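Local structure of muconate lactonizing enzyme (Corynebacterium glutamicum, 3I4K) at residues Asp176-Thr181 with Leu211-Ile216; Thr236-Thr241 with Lys265-Asp270; Glu284-Ala289 with Ala318-Ala323. The protein belongs to the enolase superfamily of enzymes, joining an enolase-type N-terminal domain to a barrel domain that holds a magnesium ion. All blocks are in the same frame, centred on the assembly; numbering follows the deposited sequence.

The three contacts follow one another along the barrel domain, joining neighbouring elements of its helix layer: two helices in contact 1, a helix and the end of the next with the residues after it in contacts 2 and 3. Contacts 1 and 2 have centres 19 Å apart and touch directly: Leu-211 CD2 of helix 207-219 lies 3.8 Å from Ile-240 CA of helix 234-244. Contact 3, the most central, lies about 9 Å from contact 2 and about 22 Å from contact 1 at their nearest atoms. The Leu-237 side chain of contact 2 is about 11 Å from the magnesium ion held, at or just after strand ends, by Asp-200, Glu-226 and Asp-251.

Contact 1 of 3, residues Asp176-Thr181 with Leu211-Ile216; sequences DPAEDT and LHYLPI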
ATOM      1  N   ASP A 176      13.158   6.723 -38.983  1.00 44.14           N
ATOM      2  CA  ASP A 176      12.160   5.949 -39.702  1.00 43.74           C
ATOM      3  C   ASP A 176      11.725   4.676 -38.992  1.00 42.93           C
ATOM      4  O   ASP A 176      12.556   3.864 -38.580  1.00 40.62           O
ATOM      5  CB  ASP A 176      12.693   5.578 -41.081  1.00 43.63           C
ATOM      6  CG  ASP A 176      11.686   4.814 -41.902  1.00 43.23           C
ATOM      7  OD1 ASP A 176      10.635   5.395 -42.239  1.00 45.13           O
ATOM      8  OD2 ASP A 176      11.943   3.632 -42.209  1.00 46.05           O
ATOM      9  N   PRO A 177      10.405   4.488 -38.842  1.00 42.71           N
ATOM     10  CA  PRO A 177       9.824   3.310 -38.185  1.00 42.64           C
ATOM     11  C   PRO A 177      10.170   1.993 -38.890  1.00 43.76           C
ATOM     12  O   PRO A 177      10.549   1.013 -38.243  1.00 42.66           O
ATOM     13  CB  PRO A 177       8.329   3.601 -38.221  1.00 41.64           C
ATOM     14  CG  PRO A 177       8.288   5.099 -38.094  1.00 43.14           C
ATOM     15  CD  PRO A 177       9.376   5.524 -39.059  1.00 42.23           C
ATOM     16  N   ALA A 178      10.048   1.982 -40.215  1.00 44.11           N
ATOM     17  CA  ALA A 178      10.337   0.785 -41.002  1.00 46.17           C
ATOM     18  C   ALA A 178      11.770   0.297 -40.815  1.00 47.15           C
ATOM     19  O   ALA A 178      12.019  -0.909 -40.756  1.00 45.50           O
ATOM     20  CB  ALA A 178      10.072   1.052 -42.481  1.00 45.84           C
ATOM     21  N   GLU A 179      12.713   1.231 -40.733  1.00 49.01           N
ATOM     22  CA  GLU A 179      14.108   0.858 -40.552  1.00 50.83           C
ATOM     23  C   GLU A 179      14.342   0.477 -39.097  1.00 49.63           C
ATOM     24  O   GLU A 179      15.015  -0.512 -38.807  1.00 49.89           O
ATOM     25  CB  GLU A 179      15.034   2.010 -40.966  1.00 54.99           C
ATOM     26  CG  GLU A 179      14.948   2.359 -42.456  1.00 60.21           C
ATOM     27  CD  GLU A 179      15.918   3.461 -42.874  1.00 65.18           C
ATOM     28  OE1 GLU A 179      15.795   3.966 -44.015  1.00 65.44           O
ATOM     29  OE2 GLU A 179      16.805   3.820 -42.064  1.00 67.60           O
ATOM     30  N   ASP A 180      13.765   1.254 -38.187  1.00 46.54           N
ATOM     31  CA  ASP A 180      13.902   0.995 -36.757  1.00 45.23           C
ATOM     32  C   ASP A 180      13.460  -0.435 -36.474  1.00 43.79           C
ATOM     33  O   ASP A 180      14.110  -1.159 -35.727  1.00 41.13           O
ATOM     34  CB  ASP A 180      13.031   1.973 -35.964  1.00 44.97           C
ATOM     35  CG  ASP A 180      13.533   2.190 -34.557  1.00 44.98           C
ATOM     36  OD1 ASP A 180      14.610   1.642 -34.233  1.00 43.86           O
ATOM     37  OD2 ASP A 180      12.856   2.919 -33.785  1.00 43.74           O
ATOM     38  N   THR A 181      12.350  -0.826 -37.094  1.00 43.94           N
ATOM     39  CA  THR A 181      11.783  -2.165 -36.944  1.00 42.53           C
ATOM     40  C   THR A 181      12.766  -3.215 -37.459  1.00 43.56           C
ATOM     41  O   THR A 181      13.017  -4.234 -36.803  1.00 42.17           O
ATOM     42  CB  THR A 181      10.458  -2.287 -37.740  1.00 42.45           C
ATOM     43  OG1 THR A 181       9.451  -1.474 -37.125  1.00 42.85           O
ATOM     44  CG2 THR A 181       9.980  -3.732 -37.791  1.00 43.37           C
ATOM     45  N   LEU A 211       0.583  -0.280 -34.593  1.00 33.18           N
ATOM     46  CA  LEU A 211      -0.240  -1.399 -35.052  1.00 35.17           C
ATOM     47  C   LEU A 211       0.265  -2.008 -36.354  1.00 36.49           C
ATOM     48  O   LEU A 211       0.041  -3.189 -36.629  1.00 39.11           O
ATOM     49  CB  LEU A 211      -1.691  -0.943 -35.221  1.00 33.10           C
ATOM     50  CG  LEU A 211      -2.356  -0.526 -33.900  1.00 36.72           C
ATOM     51  CD1 LEU A 211      -3.686   0.146 -34.165  1.00 33.77           C
ATOM     52  CD2 LEU A 211      -2.537  -1.750 -33.006  1.00 36.22           C
ATOM     53  N   HIS A 212       0.955  -1.207 -37.153  1.00 38.49           N
ATOM     54  CA  HIS A 212       1.479  -1.696 -38.419  1.00 40.31           C
ATOM     55  C   HIS A 212       2.792  -2.472 -38.277  1.00 38.16           C
ATOM     56  O   HIS A 212       2.932  -3.562 -38.819  1.00 38.59           O
ATOM     57  CB  HIS A 212       1.662  -0.519 -39.387  1.00 43.83           C
ATOM     58  CG  HIS A 212       2.136  -0.920 -40.749  1.00 47.88           C
ATOM     59  ND1 HIS A 212       3.439  -1.291 -41.006  1.00 49.44           N
ATOM     60  CD2 HIS A 212       1.476  -1.015 -41.927  1.00 49.23           C
ATOM     61  CE1 HIS A 212       3.562  -1.597 -42.285  1.00 50.07           C
ATOM     62  NE2 HIS A 212       2.385  -1.438 -42.867  1.00 52.08           N
ATOM     63  N   TYR A 213       3.740  -1.933 -37.519  1.00 37.75           N
ATOM     64  CA  TYR A 213       5.047  -2.580 -37.385  1.00 36.38           C
ATOM     65  C   TYR A 213       5.263  -3.561 -36.233  1.00 36.19           C
ATOM     66  O   TYR A 213       5.973  -4.551 -36.402  1.00 37.25           O
ATOM     67  CB  TYR A 213       6.135  -1.504 -37.340  1.00 37.22           C
ATOM     68  CG  TYR A 213       6.226  -0.687 -38.613  1.00 37.66           C
ATOM     69  CD1 TYR A 213       6.948  -1.148 -39.717  1.00 36.31           C
ATOM     70  CD2 TYR A 213       5.561   0.532 -38.725  1.00 36.98           C
ATOM     71  CE1 TYR A 213       7.000  -0.407 -40.906  1.00 36.65           C
ATOM     72  CE2 TYR A 213       5.606   1.274 -39.899  1.00 39.37           C
ATOM     73  CZ  TYR A 213       6.327   0.799 -40.985  1.00 36.92           C
ATOM     74  OH  TYR A 213       6.360   1.547 -42.138  1.00 38.10           O
ATOM     75  N   LEU A 214       4.672  -3.299 -35.069  1.00 33.76           N
ATOM     76  CA  LEU A 214       4.867  -4.196 -33.935  1.00 32.82           C
ATOM     77  C   LEU A 214       4.620  -5.664 -34.284  1.00 32.47           C
ATOM     78  O   LEU A 214       5.290  -6.538 -33.748  1.00 34.38           O
ATOM     79  CB  LEU A 214       4.003  -3.768 -32.742  1.00 33.12           C
ATOM     80  CG  LEU A 214       4.378  -2.423 -32.094  1.00 32.95           C
ATOM     81  CD1 LEU A 214       3.517  -2.179 -30.852  1.00 28.12           C
ATOM     82  CD2 LEU A 214       5.857  -2.428 -31.719  1.00 31.75           C
ATOM     83  N   PRO A 215       3.661  -5.957 -35.184  1.00 33.82           N
ATOM     84  CA  PRO A 215       3.427  -7.367 -35.528  1.00 34.20           C
ATOM     85  C   PRO A 215       4.720  -8.012 -36.053  1.00 36.21           C
ATOM     86  O   PRO A 215       4.999  -9.181 -35.778  1.00 35.62           O
ATOM     87  CB  PRO A 215       2.349  -7.286 -36.604  1.00 32.12           C
ATOM     88  CG  PRO A 215       1.571  -6.071 -36.202  1.00 33.21           C
ATOM     89  CD  PRO A 215       2.674  -5.091 -35.853  1.00 33.47           C
ATOM     90  N   ILE A 216       5.502  -7.236 -36.807  1.00 36.08           N
ATOM     91  CA  ILE A 216       6.763  -7.720 -37.353  1.00 38.31           C
ATOM     92  C   ILE A 216       7.728  -8.074 -36.228  1.00 39.65           C
ATOM     93  O   ILE A 216       8.435  -9.080 -36.297  1.00 40.57           O
ATOM     94  CB  ILE A 216       7.416  -6.664 -38.272  1.00 38.33           C
ATOM     95  CG1 ILE A 216       6.500  -6.389 -39.463  1.00 38.33           C
ATOM     96  CG2 ILE A 216       8.778  -7.162 -38.773  1.00 36.68           C
ATOM     97  CD1 ILE A 216       6.893  -5.159 -40.260  1.00 39.08           C
TER
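Tyr-213 and Thr-181 meet where two successive outer helices of the barrel, 177-189 and 207-219, run side by side. The short axes pass 10.1 Å apart at an angle of 15°, nearly parallel. Tyr-213 carries most of the contact. Its CG stands anti to its own carbonyl carbon (chi1 -63°), and the ring reaches across to the first turn of the neighbouring helix. One face of the ring lies against backbone there, beneath Ala-178 N and Pro-177 O, while His-212 ND1 of its own helix sits 3.4 Å above the opposite face, over its centre. On the side of Ala-178 N, Tyr-213 CE1 approaches Ala-178 CA to 3.5 Å and Ala-178 CB to 3.7 Å, while Tyr-213 CE2 meets Pro-177 CB at 4.0 Å. This is the helix layer of a beta-alpha barrel, in which helices returning from adjacent parallel strands pack against each other around the outside. Helix 177-189 starts at this point, with Asp-176 as N-cap: its OD2 accepts from Glu-179 N. Thr-181, one turn further on, crosses the tyrosine side chain at about a right angle and brings OG1 to 3.3 Å from Tyr-213 CB. The hydroxyl is anchored by its bond to Pro-177 O, 2.9 Å from Thr-181 OG1 and approached 40° out of the carbonyl plane; Thr-181 N binds the same oxygen from the other face of that plane, so two donors of one residue grip it. The methyl branch of Thr-181 turns instead to Ile-216, where CG2 touches CG2 at 3.8 Å. Trp-205, from the loop before helix 207-219, touches Pro-177, Thr-181 and Leu-214.

Contact 2 of 3, residues Thr236-Thr241 with Lys265-Asp270; sequences TLREIT and KAQAAD
Arg-238 packs its aliphatic chain against the backbone oxygen of Gln-267, with Arg-238 CD 3.1 Å from Gln-267 O. The bend at chi2 (57°) brings CD up to that oxygen, and beyond it the arginine runs alongside the Gln-267 side chain, both pointing the same way. Gln-267 OE1 lies 3.8 Å above one face of the Arg-238 guanidinium, offset toward its rim, and the amide plane is turned 69° from that of the guanidinium. The two polar ends therefore overlap without a direct hydrogen bond. A water makes the link instead: it lies in the guanidinium plane at its edge, accepts from Arg-238 NH1 at 3.0 Å and donates to Gln-267 O at 2.8 Å. Gln-267 is the first residue to leave the helical path of 257-266, with a positive phi of 51° in a Schellman motif. The next residue, Ala-268, turns its own carbonyl to Leu-237, whose CB comes within 3.2 Å of Ala-268 O; the two CB atoms, of Leu-237 and Ala-268, are 4.2 Å apart. A second water joins the backbones here. It donates to Leu-237 O at 2.8 Å and, weakly, to Ala-268 O, and it is also bonded to Thr-241 OG1. Leu-237 O thus has a firm water bond beside a weak helical one from Thr-241 N. Thr-241 OG1 has a further partner in Val-246 O, just before the next strand. In the barrel, this contact joins helix 234-244 to the residues leading from helix 257-266 into strand 271-274. Leu-237, Thr-241 and Ala-269 all pack on Val-248 of the intervening strand 247-250, while Ala-266 and Ala-268 touch Leu-234 at the start of helix 234-244.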
ATOM      1  N   THR A 236      -5.308   2.031 -27.112  1.00 28.61           N
ATOM      2  CA  THR A 236      -4.343   1.572 -28.103  1.00 27.53           C
ATOM      3  C   THR A 236      -3.397   0.506 -27.549  1.00 27.50           C
ATOM      4  O   THR A 236      -3.032  -0.435 -28.258  1.00 29.18           O
ATOM      5  CB  THR A 236      -3.561   2.769 -28.664  1.00 29.04           C
ATOM      6  OG1 THR A 236      -4.407   3.478 -29.580  1.00 25.42           O
ATOM      7  CG2 THR A 236      -2.305   2.319 -29.368  1.00 31.64           C
ATOM      8  N   LEU A 237      -2.994   0.633 -26.287  1.00 28.74           N
ATOM      9  CA  LEU A 237      -2.109  -0.370 -25.691  1.00 28.66           C
ATOM     10  C   LEU A 237      -2.837  -1.710 -25.680  1.00 28.61           C
ATOM     11  O   LEU A 237      -2.243  -2.767 -25.942  1.00 27.41           O
ATOM     12  CB  LEU A 237      -1.726   0.014 -24.264  1.00 27.55           C
ATOM     13  CG  LEU A 237      -1.052   1.374 -24.044  1.00 28.54           C
ATOM     14  CD1 LEU A 237      -0.719   1.536 -22.582  1.00 25.70           C
ATOM     15  CD2 LEU A 237       0.214   1.494 -24.894  1.00 27.61           C
ATOM     16  N   ARG A 238      -4.130  -1.663 -25.362  1.00 29.85           N
ATOM     17  CA  ARG A 238      -4.963  -2.865 -25.335  1.00 30.52           C
ATOM     18  C   ARG A 238      -5.092  -3.444 -26.743  1.00 29.72           C
ATOM     19  O   ARG A 238      -5.015  -4.658 -26.945  1.00 27.96           O
ATOM     20  CB  ARG A 238      -6.364  -2.523 -24.798  1.00 32.95           C
ATOM     21  CG  ARG A 238      -7.402  -3.626 -24.974  1.00 38.53           C
ATOM     22  CD  ARG A 238      -6.956  -4.913 -24.318  1.00 39.95           C
ATOM     23  NE  ARG A 238      -7.966  -5.966 -24.407  1.00 46.51           N
ATOM     24  CZ  ARG A 238      -7.719  -7.258 -24.175  1.00 50.17           C
ATOM     25  NH1 ARG A 238      -6.489  -7.655 -23.842  1.00 50.89           N
ATOM     26  NH2 ARG A 238      -8.699  -8.157 -24.277  1.00 47.54           N
ATOM     27  N   GLU A 239      -5.296  -2.559 -27.713  1.00 30.08           N
ATOM     28  CA  GLU A 239      -5.446  -2.971 -29.100  1.00 30.78           C
ATOM     29  C   GLU A 239      -4.162  -3.595 -29.657  1.00 30.49           C
ATOM     30  O   GLU A 239      -4.236  -4.572 -30.406  1.00 29.21           O
ATOM     31  CB  GLU A 239      -5.873  -1.776 -29.967  1.00 30.82           C
ATOM     32  CG  GLU A 239      -6.213  -2.125 -31.426  1.00 31.15           C
ATOM     33  CD  GLU A 239      -7.336  -3.158 -31.566  1.00 34.09           C
ATOM     34  OE1 GLU A 239      -7.542  -3.676 -32.685  1.00 32.79           O
ATOM     35  OE2 GLU A 239      -8.025  -3.450 -30.567  1.00 36.58           O
ATOM     36  N   ILE A 240      -2.986  -3.077 -29.295  1.00 30.05           N
ATOM     37  CA  ILE A 240      -1.797  -3.697 -29.872  1.00 30.47           C
ATOM     38  C   ILE A 240      -1.660  -5.127 -29.378  1.00 29.75           C
ATOM     39  O   ILE A 240      -1.215  -5.996 -30.120  1.00 30.78           O
ATOM     40  CB  ILE A 240      -0.447  -2.935 -29.607  1.00 34.76           C
ATOM     41  CG1 ILE A 240       0.196  -3.438 -28.336  1.00 35.01           C
ATOM     42  CG2 ILE A 240      -0.636  -1.426 -29.586  1.00 31.72           C
ATOM     43  CD1 ILE A 240       1.681  -3.284 -28.379  1.00 40.11           C
ATOM     44  N   THR A 241      -2.059  -5.386 -28.134  1.00 30.36           N
ATOM     45  CA  THR A 241      -1.980  -6.744 -27.603  1.00 29.28           C
ATOM     46  C   THR A 241      -3.025  -7.630 -28.293  1.00 31.35           C
ATOM     47  O   THR A 241      -2.758  -8.794 -28.606  1.00 31.73           O
ATOM     48  CB  THR A 241      -2.201  -6.755 -26.076  1.00 30.62           C
ATOM     49  OG1 THR A 241      -1.038  -6.213 -25.439  1.00 30.60           O
ATOM     50  CG2 THR A 241      -2.443  -8.185 -25.553  1.00 31.61           C
ATOM     51  N   LYS A 265      -8.602  -1.010 -15.330  1.00 26.89           N
ATOM     52  CA  LYS A 265      -9.941  -0.974 -15.899  1.00 30.65           C
ATOM     53  C   LYS A 265      -9.951  -1.072 -17.423  1.00 30.47           C
ATOM     54  O   LYS A 265     -10.898  -1.582 -18.003  1.00 29.41           O
ATOM     55  CB  LYS A 265     -10.665   0.305 -15.500  1.00 31.91           C
ATOM     56  CG  LYS A 265     -11.036   0.431 -14.035  1.00 35.53           C
ATOM     57  CD  LYS A 265     -11.785   1.744 -13.852  1.00 35.13           C
ATOM     58  CE  LYS A 265     -11.965   2.118 -12.397  1.00 38.49           C
ATOM     59  NZ  LYS A 265     -12.509   3.509 -12.295  1.00 36.02           N
ATOM     60  N   ALA A 266      -8.911  -0.571 -18.079  1.00 30.78           N
ATOM     61  CA  ALA A 266      -8.871  -0.626 -19.541  1.00 30.16           C
ATOM     62  C   ALA A 266      -8.190  -1.892 -20.074  1.00 29.01           C
ATOM     63  O   ALA A 266      -8.133  -2.095 -21.285  1.00 28.81           O
ATOM     64  CB  ALA A 266      -8.167   0.597 -20.082  1.00 28.18           C
ATOM     65  N   GLN A 267      -7.681  -2.724 -19.163  1.00 27.56           N
ATOM     66  CA  GLN A 267      -6.974  -3.956 -19.504  1.00 31.41           C
ATOM     67  C   GLN A 267      -5.931  -3.576 -20.522  1.00 30.39           C
ATOM     68  O   GLN A 267      -5.727  -4.269 -21.512  1.00 30.04           O
ATOM     69  CB  GLN A 267      -7.929  -4.997 -20.095  1.00 33.89           C
ATOM     70  CG  GLN A 267      -9.126  -5.311 -19.206  1.00 40.01           C
ATOM     71  CD  GLN A 267      -9.928  -6.500 -19.701  1.00 44.58           C
ATOM     72  OE1 GLN A 267     -10.173  -6.641 -20.898  1.00 45.98           O
ATOM     73  NE2 GLN A 267     -10.355  -7.354 -18.777  1.00 46.52           N
ATOM     74  N   ALA A 268      -5.254  -2.468 -20.240  1.00 31.84           N
ATOM     75  CA  ALA A 268      -4.261  -1.897 -21.139  1.00 31.88           C
ATOM     76  C   ALA A 268      -2.845  -2.466 -21.096  1.00 32.81           C
ATOM     77  O   ALA A 268      -2.043  -2.187 -22.005  1.00 30.77           O
ATOM     78  CB  ALA A 268      -4.218  -0.368 -20.920  1.00 30.81           C
ATOM     79  N   ALA A 269      -2.528  -3.256 -20.069  1.00 30.42           N
ATOM     80  CA  ALA A 269      -1.182  -3.806 -19.955  1.00 32.15           C
ATOM     81  C   ALA A 269      -1.023  -4.945 -18.956  1.00 33.26           C
ATOM     82  O   ALA A 269      -1.620  -4.930 -17.875  1.00 31.65           O
ATOM     83  CB  ALA A 269      -0.203  -2.691 -19.593  1.00 32.70           C
ATOM     84  N   ASP A 270      -0.189  -5.916 -19.325  1.00 30.52           N
ATOM     85  CA  ASP A 270       0.105  -7.063 -18.477  1.00 29.64           C
ATOM     86  C   ASP A 270       1.103  -6.661 -17.411  1.00 28.33           C
ATOM     87  O   ASP A 270       1.140  -7.245 -16.330  1.00 29.17           O
ATOM     88  CB  ASP A 270       0.719  -8.199 -19.296  1.00 30.08           C
ATOM     89  CG  ASP A 270      -0.262  -8.820 -20.262  1.00 30.65           C
ATOM     90  OD1 ASP A 270       0.143  -9.732 -21.017  1.00 37.74           O
ATOM     91  OD2 ASP A 270      -1.430  -8.403 -20.273  1.00 28.93           O
TER
HETATM   92  O   HOH W   1      -2.114  -4.336 -23.640  1.00 34.71           O
HETATM   93  O   HOH W   2      -4.093  -5.977 -23.009  1.00 28.80           O

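Contact 3 of 3, residues Glu284-Ala289 with Ala318-Ala323; sequences ESKKIA and AASTKA
Lys-286 of helix 282-294 reaches across to Ser-320 and Thr-321, at the end of helix 308-320, the next outer helix of the barrel. From CB the chain bends at chi2 (-60°), which carries CD round to within 4.0 Å of Thr-321 OG1; beyond this bend it is extended. CE comes closer to the same hydroxyl, at 3.7 Å from Thr-321 OG1, as the two side chains slide past each other in opposite directions. At the tip, NZ donates a hydrogen bond of 2.9 Å to Thr-321 OG1. It also lies 3.2 Å from Ser-320 O and 3.6 Å from Ser-320 OG, and makes a weak hydrogen bond to Leu-130 O, outside the contact. The ammonium is thus set among several oxygens, which would be expected to favour its charged form. The acceptor hydroxyl is itself positioned: Thr-321 OG1 is bonded to Phe-317 O, in the last turn of helix 308-320, and Ser-320 OG is likewise tied to Gln-316 O and Phe-317 O. The adjacent Lys-287 points another way and forms salt bridges with Glu-284 and with Glu-293 of the second subunit.

Three residues after Lys-286, Ala-289 makes the apolar part of the contact, against residues that follow helix 308-320 on the way to strand 324-325. Buried Ala-289 packs its CB 3.8 Å from Thr-321 CG2, the methyl branch of the residue that binds the lysine. The same CB of Ala-289 also meets Ala-323 CB, at 4.0 Å.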
ATOM      1  N   GLU A 284       3.971   6.168  -2.293  1.00 35.38           N
ATOM      2  CA  GLU A 284       3.162   6.087  -3.505  1.00 34.41           C
ATOM      3  C   GLU A 284       3.432   4.800  -4.257  1.00 34.47           C
ATOM      4  O   GLU A 284       2.501   4.168  -4.757  1.00 32.70           O
ATOM      5  CB  GLU A 284       3.426   7.283  -4.419  1.00 34.20           C
ATOM      6  CG  GLU A 284       2.848   8.583  -3.884  1.00 36.30           C
ATOM      7  CD  GLU A 284       1.350   8.488  -3.629  1.00 37.46           C
ATOM      8  OE1 GLU A 284       0.601   8.219  -4.589  1.00 40.68           O
ATOM      9  OE2 GLU A 284       0.915   8.680  -2.476  1.00 34.71           O
ATOM     10  N   SER A 285       4.702   4.409  -4.327  1.00 33.53           N
ATOM     11  CA  SER A 285       5.091   3.183  -5.010  1.00 30.82           C
ATOM     12  C   SER A 285       4.384   1.958  -4.409  1.00 32.35           C
ATOM     13  O   SER A 285       4.060   1.011  -5.129  1.00 30.04           O
ATOM     14  CB  SER A 285       6.606   2.989  -4.936  1.00 32.09           C
ATOM     15  OG  SER A 285       7.297   3.963  -5.704  1.00 34.54           O
ATOM     16  N   LYS A 286       4.178   1.952  -3.094  1.00 31.58           N
ATOM     17  CA  LYS A 286       3.475   0.826  -2.461  1.00 32.47           C
ATOM     18  C   LYS A 286       2.040   0.768  -2.979  1.00 31.78           C
ATOM     19  O   LYS A 286       1.468  -0.314  -3.157  1.00 30.61           O
ATOM     20  CB  LYS A 286       3.430   0.977  -0.934  1.00 32.67           C
ATOM     21  CG  LYS A 286       4.670   0.499  -0.198  1.00 33.83           C
ATOM     22  CD  LYS A 286       4.931  -0.984  -0.437  1.00 35.23           C
ATOM     23  CE  LYS A 286       6.055  -1.486   0.445  1.00 37.38           C
ATOM     24  NZ  LYS A 286       6.305  -2.932   0.202  1.00 38.18           N
ATOM     25  N   LYS A 287       1.460   1.944  -3.210  1.00 32.87           N
ATOM     26  CA  LYS A 287       0.089   2.024  -3.702  1.00 31.21           C
ATOM     27  C   LYS A 287      -0.007   1.485  -5.124  1.00 30.68           C
ATOM     28  O   LYS A 287      -0.943   0.752  -5.452  1.00 27.78           O
ATOM     29  CB  LYS A 287      -0.412   3.467  -3.638  1.00 32.03           C
ATOM     30  CG  LYS A 287      -0.341   4.068  -2.230  1.00 32.64           C
ATOM     31  CD  LYS A 287      -0.928   5.463  -2.209  1.00 31.31           C
ATOM     32  CE  LYS A 287      -0.726   6.140  -0.864  1.00 34.14           C
ATOM     33  NZ  LYS A 287      -1.230   7.536  -0.913  1.00 30.46           N
ATOM     34  N   ILE A 288       0.965   1.833  -5.965  1.00 31.31           N
ATOM     35  CA  ILE A 288       0.956   1.349  -7.345  1.00 29.06           C
ATOM     36  C   ILE A 288       0.955  -0.176  -7.309  1.00 29.96           C
ATOM     37  O   ILE A 288       0.175  -0.826  -7.999  1.00 30.98           O
ATOM     38  CB  ILE A 288       2.219   1.799  -8.143  1.00 28.18           C
ATOM     39  CG1 ILE A 288       2.315   3.328  -8.197  1.00 29.45           C
ATOM     40  CG2 ILE A 288       2.169   1.209  -9.553  1.00 27.08           C
ATOM     41  CD1 ILE A 288       1.286   4.037  -9.102  1.00 27.47           C
ATOM     42  N   ALA A 289       1.838  -0.744  -6.493  1.00 30.76           N
ATOM     43  CA  ALA A 289       1.950  -2.194  -6.388  1.00 30.34           C
ATOM     44  C   ALA A 289       0.657  -2.865  -5.917  1.00 30.03           C
ATOM     45  O   ALA A 289       0.262  -3.913  -6.442  1.00 29.03           O
ATOM     46  CB  ALA A 289       3.098  -2.559  -5.451  1.00 28.40           C
ATOM     47  N   ALA A 318      12.031  -2.999  -3.942  1.00 30.88           N
ATOM     48  CA  ALA A 318      11.901  -4.326  -4.517  1.00 32.39           C
ATOM     49  C   ALA A 318      12.139  -5.415  -3.469  1.00 34.93           C
ATOM     50  O   ALA A 318      11.533  -6.486  -3.528  1.00 34.79           O
ATOM     51  CB  ALA A 318      12.873  -4.493  -5.662  1.00 31.15           C
ATOM     52  N   ALA A 319      13.024  -5.139  -2.513  1.00 36.16           N
ATOM     53  CA  ALA A 319      13.335  -6.112  -1.474  1.00 37.25           C
ATOM     54  C   ALA A 319      12.143  -6.396  -0.569  1.00 38.26           C
ATOM     55  O   ALA A 319      12.008  -7.499  -0.042  1.00 39.60           O
ATOM     56  CB  ALA A 319      14.511  -5.627  -0.636  1.00 38.05           C
ATOM     57  N   SER A 320      11.278  -5.404  -0.406  1.00 38.78           N
ATOM     58  CA  SER A 320      10.121  -5.526   0.470  1.00 37.81           C
ATOM     59  C   SER A 320       8.776  -5.642  -0.240  1.00 37.13           C
ATOM     60  O   SER A 320       7.739  -5.737   0.413  1.00 37.60           O
ATOM     61  CB  SER A 320      10.074  -4.318   1.393  1.00 36.62           C
ATOM     62  OG  SER A 320       9.893  -3.134   0.636  1.00 42.91           O
ATOM     63  N   THR A 321       8.787  -5.645  -1.568  1.00 36.51           N
ATOM     64  CA  THR A 321       7.539  -5.708  -2.320  1.00 32.97           C
ATOM     65  C   THR A 321       7.387  -6.980  -3.150  1.00 33.07           C
ATOM     66  O   THR A 321       7.988  -7.130  -4.206  1.00 31.81           O
ATOM     67  CB  THR A 321       7.419  -4.476  -3.217  1.00 32.82           C
ATOM     68  OG1 THR A 321       7.536  -3.294  -2.402  1.00 33.26           O
ATOM     69  CG2 THR A 321       6.078  -4.466  -3.938  1.00 33.69           C
ATOM     70  N   LYS A 322       6.561  -7.893  -2.661  1.00 32.09           N
ATOM     71  CA  LYS A 322       6.335  -9.163  -3.333  1.00 33.37           C
ATOM     72  C   LYS A 322       5.740  -8.978  -4.730  1.00 32.11           C
ATOM     73  O   LYS A 322       6.013  -9.770  -5.641  1.00 36.61           O
ATOM     74  CB  LYS A 322       5.400 -10.020  -2.480  1.00 33.87           C
ATOM     75  CG  LYS A 322       5.609 -11.513  -2.592  1.00 38.10           C
ATOM     76  CD  LYS A 322       5.124 -12.067  -3.896  1.00 42.18           C
ATOM     77  CE  LYS A 322       5.371 -13.566  -3.955  1.00 45.85           C
ATOM     78  NZ  LYS A 322       6.809 -13.882  -3.803  1.00 46.86           N
ATOM     79  N   ALA A 323       4.929  -7.940  -4.888  1.00 31.38           N
ATOM     80  CA  ALA A 323       4.273  -7.651  -6.162  1.00 31.98           C
ATOM     81  C   ALA A 323       5.255  -7.257  -7.278  1.00 33.57           C
ATOM     82  O   ALA A 323       4.848  -7.139  -8.436  1.00 33.69           O
ATOM     83  CB  ALA A 323       3.217  -6.571  -5.971  1.00 31.33           C
TER